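Local coordinates for protein excinuclease ABC, subunit A. (Deinococcus radiodurans, PDB 2VF7) that binds DNA and hydrolyses ATP as a zinc-containing UvrA-family ABC protein, and probably takes part in recognising DNA damage for excision repair, at residues 502-507 / 517-522; 526-531 / 801-806; 791-796 / 835-840. The protein carries 1 engineered substitution. All coordinates share one frame; numbering follows the deposited sequence. Where two conformers were deposited one is given.

Interaction 1: residues 502-507 / 517-522; sequences WLELNG and DVRFPL
The indole of W502 is sandwiched between R519 and P521. Over one face lies the guanidinium of R519, its plane 9° from that of the ring and the two centres 4.4 Å apart; CZ sits above the five-membered ring, a cation-pi contact. On the opposite face P521 CB makes a CH-pi contact with the six-membered ring, 3.6 Å from W502 CZ3. At the edge of the F520 ring, on the sheet's other side, comes L505 CD1, 4.0 Å from F520 CE1. R519 bends at chi2 (-132°), placing CD, and at chi3 (-73°), placing NE; the guanidinium beyond lies over the indole. The strands run antiparallel, with L503 and F520, then L505 and V518, as hydrogen-bonded pairs; L503 N to F520 O measures 2.8 Å. Past the last pair, G507 N donates to D517 OD2 on the anti side, somewhat out of the carboxylate plane, at 3.0 Å. The side chains of L503, L505 and V518 pack against helix 536-551, which begins within the P-loop. E504 OE2 approaches R519 NH1 at 3.7 Å, a long salt bridge, so in this conformer, one of two modelled, the stack on W502 probably does more to place the guanidinium.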
ATOM      1  N   TRP A 502     -27.873 -43.262  26.276  1.00 53.94           N
ATOM      2  CA  TRP A 502     -26.771 -42.459  26.822  1.00 53.78           C
ATOM      3  C   TRP A 502     -25.428 -42.759  26.163  1.00 53.90           C
ATOM      4  O   TRP A 502     -24.994 -43.912  26.130  1.00 54.04           O
ATOM      5  CB  TRP A 502     -26.660 -42.652  28.339  1.00 53.35           C
ATOM      6  CG  TRP A 502     -27.800 -42.059  29.120  1.00 53.23           C
ATOM      7  CD1 TRP A 502     -28.945 -42.697  29.515  1.00 52.97           C
ATOM      8  CD2 TRP A 502     -27.901 -40.716  29.609  1.00 52.76           C
ATOM      9  NE1 TRP A 502     -29.750 -41.835  30.220  1.00 53.17           N
ATOM     10  CE2 TRP A 502     -29.135 -40.611  30.293  1.00 53.45           C
ATOM     11  CE3 TRP A 502     -27.069 -39.591  29.543  1.00 53.16           C
ATOM     12  CZ2 TRP A 502     -29.560 -39.416  30.905  1.00 52.99           C
ATOM     13  CZ3 TRP A 502     -27.492 -38.404  30.161  1.00 52.44           C
ATOM     14  CH2 TRP A 502     -28.728 -38.330  30.822  1.00 52.21           C
ATOM     15  N   LEU A 503     -24.780 -41.710  25.657  1.00 53.86           N
ATOM     16  CA  LEU A 503     -23.470 -41.789  25.003  1.00 54.28           C
ATOM     17  C   LEU A 503     -22.389 -41.417  26.017  1.00 54.38           C
ATOM     18  O   LEU A 503     -22.463 -40.365  26.656  1.00 54.56           O
ATOM     19  CB  LEU A 503     -23.441 -40.822  23.802  1.00 54.38           C
ATOM     20  CG  LEU A 503     -22.593 -41.000  22.521  1.00 55.09           C
ATOM     21  CD1 LEU A 503     -21.488 -39.944  22.365  1.00 54.99           C
ATOM     22  CD2 LEU A 503     -22.051 -42.434  22.320  1.00 55.33           C
ATOM     23  N   GLU A 504     -21.393 -42.283  26.175  1.00 54.73           N
ATOM     24  CA  GLU A 504     -20.311 -42.059  27.145  1.00 54.92           C
ATOM     25  C   GLU A 504     -19.004 -41.654  26.451  1.00 54.63           C
ATOM     26  O   GLU A 504     -18.509 -42.358  25.559  1.00 54.30           O
ATOM     27  CB  GLU A 504     -20.089 -43.308  28.017  1.00 54.88           C
ATOM     28  CG  GLU A 504     -21.315 -43.763  28.831  1.00 55.35           C
ATOM     29  CD  GLU A 504     -21.047 -44.989  29.709  1.00 56.44           C
ATOM     30  OE1 GLU A 504     -19.987 -45.642  29.531  1.00 58.36           O
ATOM     31  OE2 GLU A 504     -21.899 -45.309  30.582  1.00 58.52           O
ATOM     32  N   LEU A 505     -18.473 -40.499  26.851  1.00 54.59           N
ATOM     33  CA  LEU A 505     -17.145 -40.045  26.430  1.00 54.36           C
ATOM     34  C   LEU A 505     -16.247 -40.026  27.674  1.00 54.48           C
ATOM     35  O   LEU A 505     -16.328 -39.117  28.513  1.00 54.08           O
ATOM     36  CB  LEU A 505     -17.221 -38.652  25.796  1.00 54.34           C
ATOM     37  CG  LEU A 505     -16.465 -38.248  24.518  1.00 53.89           C
ATOM     38  CD1 LEU A 505     -16.425 -36.744  24.434  1.00 53.73           C
ATOM     39  CD2 LEU A 505     -15.054 -38.790  24.420  1.00 53.94           C
ATOM     40  N   ASN A 506     -15.415 -41.061  27.790  1.00 54.54           N
ATOM     41  CA  ASN A 506     -14.557 -41.276  28.948  1.00 54.52           C
ATOM     42  C   ASN A 506     -13.074 -41.041  28.642  1.00 54.75           C
ATOM     43  O   ASN A 506     -12.612 -41.282  27.521  1.00 54.52           O
ATOM     44  CB  ASN A 506     -14.753 -42.700  29.481  1.00 54.53           C
ATOM     45  CG  ASN A 506     -16.205 -43.007  29.833  1.00 54.60           C
ATOM     46  OD1 ASN A 506     -16.807 -42.346  30.689  1.00 55.10           O
ATOM     47  ND2 ASN A 506     -16.772 -44.018  29.179  1.00 52.96           N
ATOM     48  N   GLY A 507     -12.344 -40.563  29.650  1.00 55.12           N
ATOM     49  CA  GLY A 507     -10.886 -40.404  29.584  1.00 55.74           C
ATOM     50  C   GLY A 507     -10.432 -39.354  28.596  1.00 56.22           C
ATOM     51  O   GLY A 507      -9.469 -39.562  27.853  1.00 56.45           O
ATOM     52  N   ASP A 517     -14.616 -37.709  32.409  1.00 55.81           N
ATOM     53  CA  ASP A 517     -15.704 -38.591  31.955  1.00 55.75           C
ATOM     54  C   ASP A 517     -17.045 -37.839  31.937  1.00 55.37           C
ATOM     55  O   ASP A 517     -17.448 -37.243  32.944  1.00 55.49           O
ATOM     56  CB  ASP A 517     -15.824 -39.824  32.867  1.00 55.71           C
ATOM     57  CG  ASP A 517     -14.482 -40.513  33.134  1.00 56.46           C
ATOM     58  OD1 ASP A 517     -14.401 -41.286  34.112  1.00 57.22           O
ATOM     59  OD2 ASP A 517     -13.509 -40.301  32.381  1.00 57.18           O
ATOM     60  N   VAL A 518     -17.738 -37.899  30.805  1.00 54.99           N
ATOM     61  CA  VAL A 518     -18.955 -37.112  30.576  1.00 54.70           C
ATOM     62  C   VAL A 518     -20.027 -37.936  29.823  1.00 54.71           C
ATOM     63  O   VAL A 518     -19.695 -38.837  29.034  1.00 54.62           O
ATOM     64  CB  VAL A 518     -18.611 -35.782  29.835  1.00 54.45           C
ATOM     65  CG1 VAL A 518     -18.346 -36.028  28.374  1.00 55.08           C
ATOM     66  CG2 VAL A 518     -19.702 -34.746  30.010  1.00 54.01           C
ATOM     67  N   ARG A 519     -21.302 -37.644  30.086  1.00 54.40           N
ATOM     68  CA  ARG A 519     -22.405 -38.351  29.427  1.00 54.09           C
ATOM     69  C   ARG A 519     -23.301 -37.428  28.609  1.00 53.55           C
ATOM     70  O   ARG A 519     -23.694 -36.362  29.077  1.00 53.51           O
ATOM     71  CB  ARG A 519     -23.254 -39.116  30.443  1.00 54.30           C
ATOM     72  CG  ARG A 519     -22.486 -40.121  31.294  1.00 55.33           C
ATOM     73  CD  ARG A 519     -23.192 -41.469  31.348  1.00 57.56           C
ATOM     74  NE  ARG A 519     -24.400 -41.465  32.174  1.00 59.41           N
ATOM     75  CZ  ARG A 519     -25.250 -42.489  32.273  0.80 60.43           C
ATOM     76  NH1 ARG A 519     -25.038 -43.610  31.585  0.80 60.90           N
ATOM     77  NH2 ARG A 519     -26.319 -42.396  33.062  1.00 61.04           N
ATOM     78  N   PHE A 520     -23.624 -37.842  27.386  1.00 53.00           N
ATOM     79  CA  PHE A 520     -24.570 -37.099  26.549  1.00 52.48           C
ATOM     80  C   PHE A 520     -25.801 -37.968  26.287  1.00 51.99           C
ATOM     81  O   PHE A 520     -25.660 -39.052  25.753  1.00 51.65           O
ATOM     82  CB  PHE A 520     -23.951 -36.714  25.195  1.00 52.14           C
ATOM     83  CG  PHE A 520     -22.656 -35.938  25.285  1.00 52.54           C
ATOM     84  CD1 PHE A 520     -21.423 -36.599  25.210  1.00 52.46           C
ATOM     85  CD2 PHE A 520     -22.663 -34.539  25.379  1.00 53.10           C
ATOM     86  CE1 PHE A 520     -20.217 -35.886  25.264  1.00 51.87           C
ATOM     87  CE2 PHE A 520     -21.461 -33.818  25.424  1.00 51.73           C
ATOM     88  CZ  PHE A 520     -20.239 -34.492  25.376  1.00 51.46           C
ATOM     89  N   PRO A 521     -27.009 -37.478  26.630  1.00 51.80           N
ATOM     90  CA  PRO A 521     -28.256 -38.218  26.395  1.00 51.51           C
ATOM     91  C   PRO A 521     -28.625 -38.231  24.917  1.00 51.36           C
ATOM     92  O   PRO A 521     -28.265 -37.298  24.201  1.00 51.51           O
ATOM     93  CB  PRO A 521     -29.290 -37.400  27.174  1.00 51.51           C
ATOM     94  CG  PRO A 521     -28.762 -36.016  27.126  1.00 51.61           C
ATOM     95  CD  PRO A 521     -27.269 -36.163  27.241  1.00 51.79           C
ATOM     96  N   LEU A 522     -29.340 -39.265  24.465  1.00 51.16           N
ATOM     97  CA  LEU A 522     -29.701 -39.393  23.044  1.00 50.81           C
ATOM     98  C   LEU A 522     -31.186 -39.149  22.772  1.00 50.71           C
ATOM     99  O   LEU A 522     -32.017 -39.246  23.670  1.00 49.91           O
ATOM    100  CB  LEU A 522     -29.257 -40.745  22.454  1.00 51.00           C
ATOM    101  CG  LEU A 522     -27.845 -41.267  22.768  1.00 51.08           C
ATOM    102  CD1 LEU A 522     -27.695 -42.721  22.355  1.00 50.57           C
ATOM    103  CD2 LEU A 522     -26.749 -40.401  22.132  1.00 51.08           C
TER

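Interaction 2: residues 526-531 / 801-806; sequences TSVTGV and WVLDIG
The strand that runs into the P-loop of the second nucleotide site, 526-529, pairs here in parallel with strand 801-805, T526 beside W801 and T529 beside D804. S527 N donates a weak bond to W801 O, and S527 O accepts from L803 N at 3.0 Å. Two residues on, T529 N donates to L803 O and I805 N to T529 O at 2.9 Å. On one face, T526 CG2 meets the edge of the W801 ring in its plane, 3.9 Å from CD1, and lies equally close to L803 CD1; V528 CG1 reaches I805 CG1 farther along. In the mixed sheet of this ABC ATPase core, strand 525-529 is flanked by 785-789 and 801-805, and its C-terminal end delivers G530 to the Walker A loop, where G530 O accepts a bond from K536 NZ. A side chain at G530 would collide with I805 O, and the backbone angles there also call for glycine. Across the other face, T529 OG1, set between its own N and carbonyl carbon (chi1 70°), lies 3.1 Å from D804 OD1, a bond whose acceptor is less surely placed; D804 OD2 is held by S831 OG. Just past the strands, one water accepts from V531 N at 3.1 Å and donates to G806 O at 2.6 Å, bridging the two backbones beside V531, which touches the bound ADP.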
ATOM      1  N   THR A 526     -29.110 -31.182  23.776  1.00 49.24           N
ATOM      2  CA  THR A 526     -28.228 -30.733  24.869  1.00 48.59           C
ATOM      3  C   THR A 526     -27.451 -29.462  24.513  1.00 48.44           C
ATOM      4  O   THR A 526     -26.917 -29.326  23.408  1.00 48.30           O
ATOM      5  CB  THR A 526     -27.178 -31.826  25.277  1.00 48.86           C
ATOM      6  OG1 THR A 526     -27.819 -33.083  25.483  1.00 47.55           O
ATOM      7  CG2 THR A 526     -26.445 -31.451  26.573  1.00 48.92           C
ATOM      8  N   SER A 527     -27.399 -28.539  25.473  1.00 48.49           N
ATOM      9  CA  SER A 527     -26.574 -27.338  25.413  1.00 47.51           C
ATOM     10  C   SER A 527     -25.337 -27.516  26.279  1.00 47.40           C
ATOM     11  O   SER A 527     -25.428 -27.863  27.445  1.00 47.31           O
ATOM     12  CB  SER A 527     -27.375 -26.125  25.904  1.00 47.57           C
ATOM     13  OG  SER A 527     -28.355 -25.733  24.956  1.00 48.46           O
ATOM     14  N   VAL A 528     -24.172 -27.262  25.712  1.00 47.88           N
ATOM     15  CA  VAL A 528     -22.933 -27.298  26.480  1.00 47.65           C
ATOM     16  C   VAL A 528     -22.446 -25.868  26.765  1.00 48.16           C
ATOM     17  O   VAL A 528     -21.907 -25.176  25.884  1.00 47.90           O
ATOM     18  CB  VAL A 528     -21.867 -28.126  25.763  1.00 47.77           C
ATOM     19  CG1 VAL A 528     -20.597 -28.151  26.568  1.00 47.20           C
ATOM     20  CG2 VAL A 528     -22.394 -29.559  25.510  1.00 46.80           C
ATOM     21  N   THR A 529     -22.629 -25.454  28.016  1.00 48.36           N
ATOM     22  CA  THR A 529     -22.364 -24.101  28.456  1.00 49.15           C
ATOM     23  C   THR A 529     -21.133 -23.966  29.375  1.00 49.11           C
ATOM     24  O   THR A 529     -20.542 -24.956  29.791  1.00 49.12           O
ATOM     25  CB  THR A 529     -23.624 -23.493  29.150  1.00 49.30           C
ATOM     26  OG1 THR A 529     -23.842 -24.138  30.402  1.00 50.74           O
ATOM     27  CG2 THR A 529     -24.863 -23.680  28.307  1.00 48.87           C
ATOM     28  N   GLY A 530     -20.762 -22.728  29.698  1.00 49.22           N
ATOM     29  CA  GLY A 530     -19.534 -22.459  30.444  1.00 49.46           C
ATOM     30  C   GLY A 530     -18.813 -21.211  29.970  1.00 50.06           C
ATOM     31  O   GLY A 530     -19.062 -20.718  28.859  1.00 49.98           O
ATOM     32  N   VAL A 531     -17.931 -20.698  30.833  1.00 50.47           N
ATOM     33  CA  VAL A 531     -17.061 -19.523  30.597  1.00 51.02           C
ATOM     34  C   VAL A 531     -16.164 -19.695  29.346  1.00 51.81           C
ATOM     35  O   VAL A 531     -15.899 -20.828  28.922  1.00 51.81           O
ATOM     36  CB  VAL A 531     -16.214 -19.259  31.905  1.00 51.36           C
ATOM     37  CG1 VAL A 531     -14.761 -18.910  31.633  1.00 51.70           C
ATOM     38  CG2 VAL A 531     -16.888 -18.232  32.816  1.00 50.32           C
ATOM     39  N   TRP A 801     -31.613 -30.947  28.126  1.00 47.57           N
ATOM     40  CA  TRP A 801     -30.523 -31.251  29.063  1.00 47.11           C
ATOM     41  C   TRP A 801     -29.428 -30.167  28.956  1.00 47.65           C
ATOM     42  O   TRP A 801     -29.401 -29.425  27.968  1.00 47.73           O
ATOM     43  CB  TRP A 801     -29.951 -32.634  28.750  1.00 46.29           C
ATOM     44  CG  TRP A 801     -29.081 -33.220  29.824  1.00 44.96           C
ATOM     45  CD1 TRP A 801     -27.719 -33.221  29.852  1.00 43.11           C
ATOM     46  CD2 TRP A 801     -29.509 -33.896  31.019  1.00 45.00           C
ATOM     47  NE1 TRP A 801     -27.266 -33.843  30.973  1.00 43.94           N
ATOM     48  CE2 TRP A 801     -28.340 -34.277  31.716  1.00 45.36           C
ATOM     49  CE3 TRP A 801     -30.763 -34.224  31.565  1.00 44.82           C
ATOM     50  CZ2 TRP A 801     -28.384 -34.963  32.946  1.00 44.77           C
ATOM     51  CZ3 TRP A 801     -30.807 -34.913  32.785  1.00 44.14           C
ATOM     52  CH2 TRP A 801     -29.624 -35.263  33.463  1.00 44.46           C
ATOM     53  N   VAL A 802     -28.557 -30.052  29.967  1.00 48.02           N
ATOM     54  CA  VAL A 802     -27.477 -29.037  29.989  1.00 48.84           C
ATOM     55  C   VAL A 802     -26.197 -29.557  30.654  1.00 49.39           C
ATOM     56  O   VAL A 802     -26.254 -30.202  31.696  1.00 49.56           O
ATOM     57  CB  VAL A 802     -27.900 -27.697  30.694  1.00 48.97           C
ATOM     58  CG1 VAL A 802     -26.730 -26.721  30.765  1.00 48.61           C
ATOM     59  CG2 VAL A 802     -29.091 -27.032  30.000  1.00 48.32           C
ATOM     60  N   LEU A 803     -25.051 -29.261  30.042  1.00 50.23           N
ATOM     61  CA  LEU A 803     -23.732 -29.600  30.589  1.00 51.24           C
ATOM     62  C   LEU A 803     -22.902 -28.343  30.861  1.00 51.50           C
ATOM     63  O   LEU A 803     -22.395 -27.703  29.936  1.00 51.54           O
ATOM     64  CB  LEU A 803     -22.966 -30.522  29.626  1.00 51.12           C
ATOM     65  CG  LEU A 803     -22.973 -32.049  29.796  1.00 52.17           C
ATOM     66  CD1 LEU A 803     -24.361 -32.648  29.673  1.00 51.57           C
ATOM     67  CD2 LEU A 803     -22.077 -32.663  28.742  1.00 51.65           C
ATOM     68  N   ASP A 804     -22.763 -27.989  32.128  1.00 52.01           N
ATOM     69  CA  ASP A 804     -21.989 -26.814  32.497  1.00 52.74           C
ATOM     70  C   ASP A 804     -20.537 -27.216  32.701  1.00 53.09           C
ATOM     71  O   ASP A 804     -20.232 -28.066  33.525  1.00 53.82           O
ATOM     72  CB  ASP A 804     -22.549 -26.159  33.763  1.00 52.76           C
ATOM     73  CG  ASP A 804     -22.077 -24.744  33.935  1.00 52.82           C
ATOM     74  OD1 ASP A 804     -22.160 -23.980  32.960  1.00 54.37           O
ATOM     75  OD2 ASP A 804     -21.641 -24.368  35.041  1.00 54.89           O
ATOM     76  N   ILE A 805     -19.647 -26.603  31.938  1.00 53.76           N
ATOM     77  CA  ILE A 805     -18.257 -27.006  31.914  1.00 53.91           C
ATOM     78  C   ILE A 805     -17.379 -26.032  32.673  1.00 54.11           C
ATOM     79  O   ILE A 805     -17.587 -24.817  32.612  1.00 53.60           O
ATOM     80  CB  ILE A 805     -17.756 -27.200  30.464  1.00 53.66           C
ATOM     81  CG1 ILE A 805     -18.475 -28.390  29.799  1.00 54.79           C
ATOM     82  CG2 ILE A 805     -16.240 -27.377  30.411  1.00 53.32           C
ATOM     83  CD1 ILE A 805     -18.488 -29.723  30.608  1.00 53.67           C
ATOM     84  N   GLY A 806     -16.426 -26.616  33.408  1.00 55.08           N
ATOM     85  CA  GLY A 806     -15.328 -25.947  34.139  1.00 55.44           C
ATOM     86  C   GLY A 806     -15.726 -24.718  34.911  1.00 55.65           C
ATOM     87  O   GLY A 806     -16.540 -23.929  34.412  1.00 56.06           O
TER
HETATM   88  O   HOH W   1     -18.384 -22.334  33.415  1.00 57.22           O

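Interaction 3: residues 791-796 / 835-840; sequences HKMQVV and PYLRAA
Y836 is the first residue of helix 835-840 to meet the short helix 793-796, and it does so close to its backbone: its CB is 4.1 Å from M793 CG, while the phenol ring leads away from the contact. Its carbonyl also lies against the methionine, with Y836 O 3.8 Å from M793 CG; that oxygen already accepts the helical bond from A840 N. Next comes L837, where the two backbones draw near, L837 CA lying 5.6 Å from M793 CA. The sulphur of M793 rests beside the backbone here, SD being 4.1 Å from L837 N. The isobutyl group of L837 bends over toward V796 and crosses it at about a right angle; V796 CG1 lies 4.0 Å from both CG and CD2 of L837. In the fold, helix 793-796 links strands 785-789 and 801-805 of the ATPase sheet, so the C-terminal helix of the chain packs on a connection between two strands of that sheet; K792 is the N-cap of helix 793-796, and K792 O accepts from V796 N. One turn after Y836, A840 brings its methyl to the root of the methionine, A840 CB lying 3.7 Å from M793 CB. The CG of M793 stands anti to the carbonyl carbon (chi1 -60°), and the bend at chi2 (-53°) brings SD next to L837. An alanine here would keep the CB contact with A840 but would probably open a gap beside Y836 CB and the L837 backbone, where CG and SD now lie. V796 also packs against S527 and T529 of strand 525-529.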
ATOM      1  N   HIS A 791     -23.869 -20.333  24.138  1.00 58.77           N
ATOM      2  CA  HIS A 791     -23.432 -19.190  24.950  1.00 59.94           C
ATOM      3  C   HIS A 791     -24.583 -18.307  25.430  1.00 60.09           C
ATOM      4  O   HIS A 791     -24.408 -17.525  26.364  1.00 60.54           O
ATOM      5  CB  HIS A 791     -22.424 -18.312  24.175  1.00 60.46           C
ATOM      6  CG  HIS A 791     -21.220 -19.056  23.682  1.00 61.70           C
ATOM      7  ND1 HIS A 791     -21.129 -19.563  22.401  1.00 63.26           N
ATOM      8  CD2 HIS A 791     -20.061 -19.389  24.301  1.00 62.87           C
ATOM      9  CE1 HIS A 791     -19.967 -20.176  22.251  1.00 62.74           C
ATOM     10  NE2 HIS A 791     -19.299 -20.085  23.389  1.00 63.82           N
ATOM     11  N   LYS A 792     -25.748 -18.413  24.797  1.00 60.19           N
ATOM     12  CA  LYS A 792     -26.885 -17.599  25.214  1.00 60.61           C
ATOM     13  C   LYS A 792     -28.018 -18.371  25.878  1.00 59.79           C
ATOM     14  O   LYS A 792     -28.448 -19.433  25.421  1.00 59.54           O
ATOM     15  CB  LYS A 792     -27.399 -16.703  24.076  1.00 61.30           C
ATOM     16  CG  LYS A 792     -27.731 -17.407  22.785  1.00 61.90           C
ATOM     17  CD  LYS A 792     -28.205 -16.402  21.727  1.00 62.82           C
ATOM     18  CE  LYS A 792     -27.051 -15.786  20.926  1.00 67.48           C
ATOM     19  NZ  LYS A 792     -27.540 -15.060  19.694  1.00 70.25           N
ATOM     20  N   MET A 793     -28.504 -17.790  26.964  1.00 58.78           N
ATOM     21  CA  MET A 793     -29.419 -18.440  27.867  1.00 57.92           C
ATOM     22  C   MET A 793     -30.811 -18.579  27.290  1.00 57.98           C
ATOM     23  O   MET A 793     -31.582 -19.398  27.759  1.00 57.90           O
ATOM     24  CB  MET A 793     -29.434 -17.698  29.204  1.00 57.43           C
ATOM     25  CG  MET A 793     -28.064 -17.654  29.909  1.00 56.51           C
ATOM     26  SD  MET A 793     -27.261 -19.264  30.133  1.00 55.53           S
ATOM     27  CE  MET A 793     -25.534 -18.893  29.801  1.00 55.96           C
ATOM     28  N   GLN A 794     -31.119 -17.789  26.263  1.00 58.57           N
ATOM     29  CA  GLN A 794     -32.383 -17.895  25.514  1.00 58.98           C
ATOM     30  C   GLN A 794     -32.533 -19.304  24.943  1.00 58.27           C
ATOM     31  O   GLN A 794     -33.588 -19.916  25.053  1.00 58.00           O
ATOM     32  CB  GLN A 794     -32.439 -16.847  24.372  1.00 59.33           C
ATOM     33  CG  GLN A 794     -33.770 -16.800  23.571  1.00 59.32           C
ATOM     34  CD  GLN A 794     -33.683 -15.966  22.275  1.00 60.41           C
ATOM     35  OE1 GLN A 794     -32.587 -15.701  21.751  1.00 63.97           O
ATOM     36  NE2 GLN A 794     -34.841 -15.567  21.745  1.00 60.02           N
ATOM     37  N   VAL A 795     -31.451 -19.794  24.349  1.00 57.56           N
ATOM     38  CA  VAL A 795     -31.409 -21.098  23.707  1.00 57.21           C
ATOM     39  C   VAL A 795     -31.209 -22.230  24.707  1.00 56.61           C
ATOM     40  O   VAL A 795     -31.779 -23.310  24.552  1.00 57.32           O
ATOM     41  CB  VAL A 795     -30.280 -21.140  22.648  1.00 57.11           C
ATOM     42  CG1 VAL A 795     -29.994 -22.576  22.211  1.00 57.80           C
ATOM     43  CG2 VAL A 795     -30.659 -20.290  21.453  1.00 57.40           C
ATOM     44  N   VAL A 796     -30.389 -21.979  25.718  1.00 55.84           N
ATOM     45  CA  VAL A 796     -30.114 -22.943  26.789  1.00 54.89           C
ATOM     46  C   VAL A 796     -31.369 -23.228  27.632  1.00 54.22           C
ATOM     47  O   VAL A 796     -31.531 -24.313  28.172  1.00 54.32           O
ATOM     48  CB  VAL A 796     -28.923 -22.457  27.656  1.00 54.73           C
ATOM     49  CG1 VAL A 796     -28.635 -23.402  28.833  1.00 55.07           C
ATOM     50  CG2 VAL A 796     -27.692 -22.325  26.790  1.00 54.55           C
ATOM     51  N   PRO A 835     -27.116 -18.619  37.918  1.00 50.26           N
ATOM     52  CA  PRO A 835     -27.921 -17.402  38.081  1.00 50.62           C
ATOM     53  C   PRO A 835     -28.499 -16.829  36.777  1.00 50.59           C
ATOM     54  O   PRO A 835     -29.648 -16.394  36.766  1.00 50.97           O
ATOM     55  CB  PRO A 835     -26.942 -16.407  38.721  1.00 50.67           C
ATOM     56  CG  PRO A 835     -25.585 -17.051  38.629  1.00 50.94           C
ATOM     57  CD  PRO A 835     -25.830 -18.502  38.631  1.00 50.07           C
ATOM     58  N   TYR A 836     -27.708 -16.832  35.709  1.00 50.61           N
ATOM     59  CA  TYR A 836     -28.107 -16.298  34.393  1.00 50.91           C
ATOM     60  C   TYR A 836     -29.125 -17.181  33.663  1.00 50.64           C
ATOM     61  O   TYR A 836     -30.011 -16.672  32.972  1.00 50.76           O
ATOM     62  CB  TYR A 836     -26.866 -16.069  33.503  1.00 51.12           C
ATOM     63  CG  TYR A 836     -25.951 -15.000  34.051  1.00 51.82           C
ATOM     64  CD1 TYR A 836     -24.799 -15.336  34.750  1.00 50.79           C
ATOM     65  CD2 TYR A 836     -26.265 -13.635  33.898  1.00 53.48           C
ATOM     66  CE1 TYR A 836     -23.970 -14.354  35.274  1.00 51.71           C
ATOM     67  CE2 TYR A 836     -25.440 -12.647  34.404  1.00 52.40           C
ATOM     68  CZ  TYR A 836     -24.291 -13.011  35.102  1.00 53.36           C
ATOM     69  OH  TYR A 836     -23.469 -12.027  35.646  1.00 53.27           O
ATOM     70  N   LEU A 837     -28.978 -18.498  33.807  1.00 50.06           N
ATOM     71  CA  LEU A 837     -29.967 -19.448  33.308  1.00 49.62           C
ATOM     72  C   LEU A 837     -31.284 -19.205  34.043  1.00 49.68           C
ATOM     73  O   LEU A 837     -32.339 -19.157  33.424  1.00 49.76           O
ATOM     74  CB  LEU A 837     -29.501 -20.895  33.516  1.00 49.32           C
ATOM     75  CG  LEU A 837     -29.724 -21.968  32.430  1.00 48.39           C
ATOM     76  CD1 LEU A 837     -29.580 -23.338  33.024  1.00 41.84           C
ATOM     77  CD2 LEU A 837     -31.049 -21.867  31.671  1.00 47.27           C
ATOM     78  N   ARG A 838     -31.199 -19.035  35.359  1.00 49.57           N
ATOM     79  CA  ARG A 838     -32.352 -18.751  36.226  1.00 50.15           C
ATOM     80  C   ARG A 838     -33.132 -17.479  35.833  1.00 50.65           C
ATOM     81  O   ARG A 838     -34.354 -17.499  35.783  1.00 50.77           O
ATOM     82  CB  ARG A 838     -31.868 -18.674  37.670  1.00 49.38           C
ATOM     83  CG  ARG A 838     -32.926 -18.661  38.734  1.00 49.39           C
ATOM     84  CD  ARG A 838     -32.298 -18.228  40.076  1.00 47.84           C
ATOM     85  NE  ARG A 838     -31.133 -19.052  40.424  1.00 46.49           N
ATOM     86  CZ  ARG A 838     -30.013 -18.597  40.979  1.00 45.12           C
ATOM     87  NH1 ARG A 838     -29.873 -17.305  41.265  1.00 40.18           N
ATOM     88  NH2 ARG A 838     -29.031 -19.458  41.262  1.00 44.10           N
ATOM     89  N   ALA A 839     -32.425 -16.383  35.555  1.00 51.77           N
ATOM     90  CA  ALA A 839     -33.041 -15.154  35.040  1.00 52.34           C
ATOM     91  C   ALA A 839     -33.774 -15.365  33.702  1.00 52.91           C
ATOM     92  O   ALA A 839     -34.826 -14.761  33.466  1.00 52.93           O
ATOM     93  CB  ALA A 839     -31.999 -14.050  34.915  1.00 52.16           C
ATOM     94  N   ALA A 840     -33.196 -16.214  32.844  1.00 53.72           N
ATOM     95  CA  ALA A 840     -33.773 -16.660  31.560  1.00 54.41           C
ATOM     96  C   ALA A 840     -35.028 -17.514  31.701  1.00 55.36           C
ATOM     97  O   ALA A 840     -35.919 -17.469  30.858  1.00 55.15           O
ATOM     98  CB  ALA A 840     -32.741 -17.440  30.788  1.00 54.04           C
TER

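How the interactions relate
Interaction 2 is the middle member of the three. Its centre is 13 Å from that of interaction 1, and L803 makes the join on that side: L803 CD2 comes within 3.4 Å of V518 CG2, packing the antiparallel sheet onto the strand beside the P-loop strand. The W502 and W801 rings also meet edge-to-face. On the other face of the parallel pair lies interaction 3, centre to centre 11 Å, with V796 CG2 3.5 Å from T529 CG2. Interactions 1 and 3 do not touch; their nearest atoms are about 12 Å apart. V531 of interaction 2 touches the ADP, whereas the side chains of L505 and M793 each lie about 12 Å from a bound ADP.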